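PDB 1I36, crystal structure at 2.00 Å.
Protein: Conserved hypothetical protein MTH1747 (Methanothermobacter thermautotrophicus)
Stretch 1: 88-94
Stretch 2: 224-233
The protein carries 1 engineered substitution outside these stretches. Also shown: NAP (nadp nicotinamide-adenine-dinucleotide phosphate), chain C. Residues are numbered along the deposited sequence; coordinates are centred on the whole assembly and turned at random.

Stretch 1 88-94: NNISPET
Stretch 2 (224-233) KEVQDMLAEV

The most unusual feature of this contact is one carboxylate, that of Glu232, which grips the start of a helix in the other stretch. Ser91 is the N-cap of that helix, which begins at Pro92. Ser91 OG donates to Glu232 OE2 at 2.6 Å and accepts from Thr94 N at 3.1 Å, the capping bond. Glu93 N donates to Glu232 OE1 at 3.0 Å. An amide in the first turn has no helical acceptor, so a carboxylate suits this place.

Stretch 1 runs extended through Ile90 (phi/psi -125/161) and Ser91 (-66/157), then turns helical from Pro92 (-56/-37). Pro92 is the first residue of the helix, where an N-H would have no helical acceptor, so the missing N-H costs no helical bond. Stretch 2 enters already helical at Lys224, the helix having begun earlier in the chain, with Met229 N bonded to Glu225 O at 2.8 Å. Glu225, Met229 and Glu232 all point CA-to-CB toward stretch 1. In register, Ser91 CA lies 5.6 Å from Met229 CA, and Glu93 CA lies 7.1 Å from Glu232 CA.

Met229 fills the middle in an extended m, t, t form. Its CG lies 3.7 Å from Ser91 CB and 4.0 Å from Pro92 CD. Its CE reaches Ile90 C at 3.9 Å and Asn89 OD1 at 4.0 Å. The long, flexible thioether follows the loop backbone. Ile90 points away and is buried. Ser91 is p; Glu232 is m, t with chi3 -16°.

At the other end, Asn89 (t, chi2 32°) points sideways, but its amide comes nearer. Asn89 ND2 donates to Glu225 OE1 at 3.2 Å. Glu225 is m, t with chi3 -6°. A water accepts from Asn89 ND2 at 3.2 Å and donates to Glu225 OE1 at 2.6 Å. Asn89 N also makes a weak hydrogen bond to NAP O3D at 3.3 Å. The stretches bury 302 Å² in total.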

ATOM      1  N   ASN A  88      27.008  -4.689   2.552  1.00 13.14           N
ATOM      2  CA  ASN A  88      26.370  -5.854   3.156  1.00 13.46           C
ATOM      3  C   ASN A  88      24.950  -5.592   3.677  1.00 14.00           C
ATOM      4  O   ASN A  88      24.607  -4.479   4.084  1.00 16.65           O
ATOM      5  CB  ASN A  88      27.235  -6.421   4.273  1.00 13.01           C
ATOM      6  CG  ASN A  88      28.638  -6.759   3.808  1.00 14.73           C
ATOM      7  OD1 ASN A  88      28.836  -7.686   3.037  1.00 15.22           O
ATOM      8  ND2 ASN A  88      29.615  -5.981   4.258  1.00 12.49           N
ATOM      9  N   ASN A  89      24.135  -6.636   3.697  1.00 14.37           N
ATOM     10  CA  ASN A  89      22.770  -6.479   4.193  1.00 16.25           C
ATOM     11  C   ASN A  89      22.765  -6.583   5.701  1.00 16.15           C
ATOM     12  O   ASN A  89      22.530  -7.653   6.248  1.00 14.65           O
ATOM     13  CB  ASN A  89      21.816  -7.522   3.589  1.00 22.34           C
ATOM     14  CG  ASN A  89      20.373  -7.315   4.039  1.00 28.19           C
ATOM     15  OD1 ASN A  89      19.934  -6.177   4.275  1.00 26.45           O
ATOM     16  ND2 ASN A  89      19.637  -8.423   4.206  1.00 30.41           N
ATOM     17  N   ILE A  90      23.108  -5.470   6.367  1.00 15.63           N
ATOM     18  CA  ILE A  90      23.122  -5.378   7.814  1.00 13.91           C
ATOM     19  C   ILE A  90      22.251  -4.197   8.243  1.00 12.17           C
ATOM     20  O   ILE A  90      21.965  -3.300   7.461  1.00 13.82           O
ATOM     21  CB  ILE A  90      24.568  -5.221   8.386  1.00 14.97           C
ATOM     22  CG1 ILE A  90      25.351  -4.124   7.625  1.00 13.00           C
ATOM     23  CG2 ILE A  90      25.303  -6.564   8.272  1.00 16.40           C
ATOM     24  CD1 ILE A  90      26.746  -3.800   8.253  1.00 13.24           C
ATOM     25  N   SER A  91      21.839  -4.195   9.496  1.00 10.68           N
ATOM     26  CA  SER A  91      20.961  -3.139   9.989  1.00 12.72           C
ATOM     27  C   SER A  91      21.650  -1.790  10.006  1.00 13.50           C
ATOM     28  O   SER A  91      22.902  -1.715  10.095  1.00 14.22           O
ATOM     29  CB  SER A  91      20.475  -3.483  11.396  1.00 13.35           C
ATOM     30  OG  SER A  91      21.498  -3.245  12.376  1.00 13.42           O
ATOM     31  N   PRO A  92      20.854  -0.703   9.982  1.00 11.80           N
ATOM     32  CA  PRO A  92      21.465   0.629  10.000  1.00 12.91           C
ATOM     33  C   PRO A  92      22.380   0.830  11.203  1.00 11.98           C
ATOM     34  O   PRO A  92      23.421   1.448  11.068  1.00 12.40           O
ATOM     35  CB  PRO A  92      20.261   1.559  10.042  1.00 12.25           C
ATOM     36  CG  PRO A  92      19.268   0.840   9.112  1.00 14.21           C
ATOM     37  CD  PRO A  92      19.414  -0.632   9.613  1.00 14.99           C
ATOM     38  N   GLU A  93      22.012   0.290  12.363  1.00 12.11           N
ATOM     39  CA  GLU A  93      22.877   0.461  13.549  1.00 14.31           C
ATOM     40  C   GLU A  93      24.172  -0.352  13.382  1.00 12.98           C
ATOM     41  O   GLU A  93      25.234   0.107  13.785  1.00 12.08           O
ATOM     42  CB  GLU A  93      22.172   0.103  14.858  1.00 13.61           C
ATOM     43  CG  GLU A  93      22.933   0.535  16.130  1.00 18.18           C
ATOM     44  CD  GLU A  93      23.250   2.052  16.202  1.00 19.10           C
ATOM     45  OE1 GLU A  93      24.355   2.415  16.607  1.00 22.22           O
ATOM     46  OE2 GLU A  93      22.406   2.896  15.888  1.00 21.35           O
ATOM     47  N   THR A  94      24.094  -1.527  12.753  1.00  9.85           N
ATOM     48  CA  THR A  94      25.305  -2.333  12.510  1.00 11.13           C
ATOM     49  C   THR A  94      26.248  -1.571  11.561  1.00  9.67           C
ATOM     50  O   THR A  94      27.493  -1.597  11.730  1.00 11.41           O
ATOM     51  CB  THR A  94      24.931  -3.742  11.959  1.00  9.92           C
ATOM     52  OG1 THR A  94      23.936  -4.299  12.807  1.00 12.42           O
ATOM     53  CG2 THR A  94      26.141  -4.708  12.005  1.00  7.59           C
ATOM     54  N   LYS A 224      11.413 -10.603   9.290  1.00 27.37           N
ATOM     55  CA  LYS A 224      11.942 -10.662  10.655  1.00 28.11           C
ATOM     56  C   LYS A 224      13.063  -9.631  10.757  1.00 25.80           C
ATOM     57  O   LYS A 224      13.155  -8.915  11.747  1.00 26.70           O
ATOM     58  CB  LYS A 224      12.473 -12.060  10.992  1.00 34.87           C
ATOM     59  CG  LYS A 224      11.387 -13.150  10.959  1.00 42.88           C
ATOM     60  CD  LYS A 224      11.793 -14.456  11.663  1.00 46.97           C
ATOM     61  CE  LYS A 224      13.026 -15.106  11.033  1.00 50.08           C
ATOM     62  NZ  LYS A 224      13.310 -16.475  11.593  1.00 50.66           N
ATOM     63  N   GLU A 225      13.871  -9.511   9.703  1.00 25.43           N
ATOM     64  CA  GLU A 225      14.973  -8.539   9.686  1.00 27.14           C
ATOM     65  C   GLU A 225      14.417  -7.130   9.672  1.00 25.51           C
ATOM     66  O   GLU A 225      14.926  -6.258  10.365  1.00 25.81           O
ATOM     67  CB  GLU A 225      15.859  -8.718   8.447  1.00 28.69           C
ATOM     68  CG  GLU A 225      16.490 -10.081   8.323  1.00 37.11           C
ATOM     69  CD  GLU A 225      17.237 -10.294   6.991  1.00 42.17           C
ATOM     70  OE1 GLU A 225      17.185  -9.423   6.077  1.00 41.93           O
ATOM     71  OE2 GLU A 225      17.881 -11.362   6.869  1.00 46.93           O
ATOM     72  N   VAL A 226      13.419  -6.884   8.817  1.00 22.91           N
ATOM     73  CA  VAL A 226      12.795  -5.564   8.742  1.00 22.75           C
ATOM     74  C   VAL A 226      12.268  -5.171  10.116  1.00 21.49           C
ATOM     75  O   VAL A 226      12.418  -4.033  10.541  1.00 22.63           O
ATOM     76  CB  VAL A 226      11.609  -5.528   7.709  1.00 23.23           C
ATOM     77  CG1 VAL A 226      10.684  -4.336   7.980  1.00 23.38           C
ATOM     78  CG2 VAL A 226      12.148  -5.458   6.298  1.00 19.97           C
ATOM     79  N   GLN A 227      11.618  -6.108  10.792  1.00 18.87           N
ATOM     80  CA  GLN A 227      11.082  -5.832  12.103  1.00 20.62           C
ATOM     81  C   GLN A 227      12.228  -5.396  13.033  1.00 20.92           C
ATOM     82  O   GLN A 227      12.111  -4.395  13.731  1.00 16.77           O
ATOM     83  CB  GLN A 227      10.390  -7.098  12.632  1.00 26.91           C
ATOM     84  CG  GLN A 227      10.158  -7.169  14.153  1.00 34.18           C
ATOM     85  CD  GLN A 227       9.228  -6.101  14.689  1.00 40.21           C
ATOM     86  OE1 GLN A 227       8.143  -5.891  14.164  1.00 43.71           O
ATOM     87  NE2 GLN A 227       9.642  -5.437  15.772  1.00 42.91           N
ATOM     88  N   ASP A 228      13.325  -6.153  13.035  1.00 19.24           N
ATOM     89  CA  ASP A 228      14.468  -5.791  13.892  1.00 23.37           C
ATOM     90  C   ASP A 228      15.042  -4.420  13.509  1.00 22.16           C
ATOM     91  O   ASP A 228      15.271  -3.577  14.382  1.00 22.19           O
ATOM     92  CB  ASP A 228      15.539  -6.891  13.859  1.00 22.34           C
ATOM     93  CG  ASP A 228      15.107  -8.127  14.642  1.00 25.92           C
ATOM     94  OD1 ASP A 228      14.156  -8.016  15.441  1.00 26.25           O
ATOM     95  OD2 ASP A 228      15.687  -9.217  14.450  1.00 28.68           O
ATOM     96  N   MET A 229      15.152  -4.147  12.205  1.00 20.41           N
ATOM     97  CA  MET A 229      15.677  -2.866  11.752  1.00 19.55           C
ATOM     98  C   MET A 229      14.774  -1.710  12.165  1.00 21.82           C
ATOM     99  O   MET A 229      15.252  -0.708  12.701  1.00 22.78           O
ATOM    100  CB  MET A 229      15.961  -2.888  10.244  1.00 22.98           C
ATOM    101  CG  MET A 229      17.097  -3.897   9.850  1.00 26.83           C
ATOM    102  SD  MET A 229      17.599  -3.915   8.084  1.00 29.56           S
ATOM    103  CE  MET A 229      18.627  -5.493   7.972  1.00 29.75           C
ATOM    104  N   LEU A 230      13.460  -1.853  11.971  1.00 19.65           N
ATOM    105  CA  LEU A 230      12.529  -0.822  12.381  1.00 18.77           C
ATOM    106  C   LEU A 230      12.606  -0.588  13.890  1.00 17.62           C
ATOM    107  O   LEU A 230      12.429   0.538  14.350  1.00 17.19           O
ATOM    108  CB  LEU A 230      11.090  -1.212  12.019  1.00 21.07           C
ATOM    109  CG  LEU A 230      10.570  -0.854  10.641  1.00 24.11           C
ATOM    110  CD1 LEU A 230       9.104  -1.333  10.564  1.00 22.88           C
ATOM    111  CD2 LEU A 230      10.665   0.694  10.449  1.00 19.04           C
ATOM    112  N   ALA A 231      12.855  -1.649  14.653  1.00 17.27           N
ATOM    113  CA  ALA A 231      12.965  -1.552  16.120  1.00 19.02           C
ATOM    114  C   ALA A 231      14.134  -0.691  16.641  1.00 18.96           C
ATOM    115  O   ALA A 231      14.130  -0.272  17.795  1.00 17.68           O
ATOM    116  CB  ALA A 231      13.034  -2.954  16.743  1.00 21.37           C
ATOM    117  N   GLU A 232      15.140  -0.464  15.803  1.00 18.77           N
ATOM    118  CA  GLU A 232      16.277   0.362  16.177  1.00 17.84           C
ATOM    119  C   GLU A 232      15.838   1.820  16.184  1.00 22.05           C
ATOM    120  O   GLU A 232      16.452   2.657  16.842  1.00 22.85           O
ATOM    121  CB  GLU A 232      17.424   0.183  15.156  1.00 19.99           C
ATOM    122  CG  GLU A 232      18.014  -1.233  15.150  1.00 17.47           C
ATOM    123  CD  GLU A 232      19.136  -1.473  14.140  1.00 18.46           C
ATOM    124  OE1 GLU A 232      19.327  -0.663  13.190  1.00 15.07           O
ATOM    125  OE2 GLU A 232      19.853  -2.499  14.309  1.00 18.51           O
ATOM    126  N   VAL A 233      14.754   2.132  15.468  1.00 20.38           N
ATOM    127  CA  VAL A 233      14.296   3.519  15.390  1.00 21.62           C
ATOM    128  C   VAL A 233      12.948   3.841  16.053  1.00 22.19           C
ATOM    129  O   VAL A 233      12.780   4.927  16.626  1.00 21.88           O
ATOM    130  CB  VAL A 233      14.368   4.007  13.894  1.00 23.77           C
ATOM    131  CG1 VAL A 233      13.738   3.027  12.993  1.00 24.60           C
ATOM    132  CG2 VAL A 233      13.727   5.349  13.713  1.00 26.10           C
TER
HETATM  133  PA  NAP C1350      28.159 -14.622  -1.769  1.00 29.01           P
HETATM  134  O1A NAP C1350      27.560 -14.899  -0.477  1.00 30.67           O
HETATM  135  O2A NAP C1350      27.669 -14.451  -3.122  1.00 26.74           O
HETATM  136  O5B NAP C1350      29.620 -13.834  -1.587  1.00 26.77           O
HETATM  137  C5B NAP C1350      30.312 -13.369  -0.285  1.00 26.59           C
HETATM  138  C4B NAP C1350      31.633 -13.916  -0.566  1.00 31.01           C
HETATM  139  O4B NAP C1350      32.333 -13.319   0.766  1.00 29.38           O
HETATM  140  C3B NAP C1350      32.127 -14.990  -0.197  1.00 33.10           C
HETATM  141  O3B NAP C1350      32.500 -15.031  -1.510  1.00 32.72           O
HETATM  142  C2B NAP C1350      33.161 -15.590   0.671  1.00 29.18           C
HETATM  143  O2B NAP C1350      34.219 -16.247   0.485  1.00 29.84           O
HETATM  144  C1B NAP C1350      33.345 -14.300   1.204  1.00 29.40           C
HETATM  145  N9A NAP C1350      33.508 -14.325   2.671  1.00 29.95           N
HETATM  146  C8A NAP C1350      32.881 -14.917   3.772  1.00 29.59           C
HETATM  147  N7A NAP C1350      33.510 -14.646   4.894  1.00 33.26           N
HETATM  148  C5A NAP C1350      34.583 -13.849   4.542  1.00 31.73           C
HETATM  149  C6A NAP C1350      35.636 -13.233   5.295  1.00 34.19           C
HETATM  150  N6A NAP C1350      35.734 -13.373   6.618  1.00 36.47           N
HETATM  151  N1A NAP C1350      36.575 -12.477   4.607  1.00 35.71           N
HETATM  152  C2A NAP C1350      36.496 -12.330   3.253  1.00 33.62           C
HETATM  153  N3A NAP C1350      35.539 -12.884   2.482  1.00 32.93           N
HETATM  154  C4A NAP C1350      34.598 -13.634   3.198  1.00 32.04           C
HETATM  155  O3  NAP C1350      27.340 -13.219  -1.389  1.00 25.12           O
HETATM  156  PN  NAP C1350      26.729 -11.913  -2.290  1.00 24.55           P
HETATM  157  O1N NAP C1350      25.427 -12.330  -2.910  1.00 22.76           O
HETATM  158  O2N NAP C1350      27.854 -11.567  -3.165  1.00 21.10           O
HETATM  159  O5D NAP C1350      26.467 -10.645  -1.380  1.00 25.47           O
HETATM  160  C5D NAP C1350      27.544  -9.980  -0.672  1.00 25.55           C
HETATM  161  C4D NAP C1350      26.932  -8.977   0.289  1.00 21.70           C
HETATM  162  O4D NAP C1350      26.025  -7.994  -0.295  1.00 23.77           O
HETATM  163  C3D NAP C1350      26.104  -9.610   1.435  1.00 24.37           C
HETATM  164  O3D NAP C1350      26.266  -8.983   2.747  1.00 22.99           O
HETATM  165  C2D NAP C1350      24.682  -9.532   0.989  1.00 22.70           C
HETATM  166  O2D NAP C1350      23.764  -9.538   2.044  1.00 21.42           O
HETATM  167  C1D NAP C1350      24.687  -8.232   0.154  1.00 23.93           C
HETATM  168  N1N NAP C1350      23.654  -8.180  -0.893  1.00 26.91           N
HETATM  169  C2N NAP C1350      23.632  -9.142  -1.912  1.00 31.01           C
HETATM  170  C3N NAP C1350      22.591  -8.992  -2.889  1.00 31.01           C
HETATM  171  C7N NAP C1350      22.453  -9.916  -4.003  1.00 35.19           C
HETATM  172  O7N NAP C1350      21.550  -9.767  -4.848  1.00 41.16           O
HETATM  173  N7N NAP C1350      23.298 -10.966  -4.171  1.00 32.67           N
HETATM  174  C4N NAP C1350      21.681  -7.918  -2.776  1.00 30.86           C
HETATM  175  C5N NAP C1350      21.722  -7.004  -1.780  1.00 30.93           C
HETATM  176  C6N NAP C1350      22.711  -7.132  -0.840  1.00 29.24           C
HETATM  177  P2B NAP C1350      33.971 -17.889   0.589  1.00 30.68           P
HETATM  178  O1X NAP C1350      33.209 -18.367  -0.613  1.00 31.35           O
HETATM  179  O2X NAP C1350      35.341 -18.324   0.618  1.00 26.78           O
HETATM  180  O3X NAP C1350      33.173 -18.099   1.779  1.00 33.56           O
HETATM  181  O   HOH W   1      16.702  -7.282   4.713  1.00 52.62           O
HETATM  182  O   HOH W   2      20.658 -10.357   6.980  1.00 73.72           O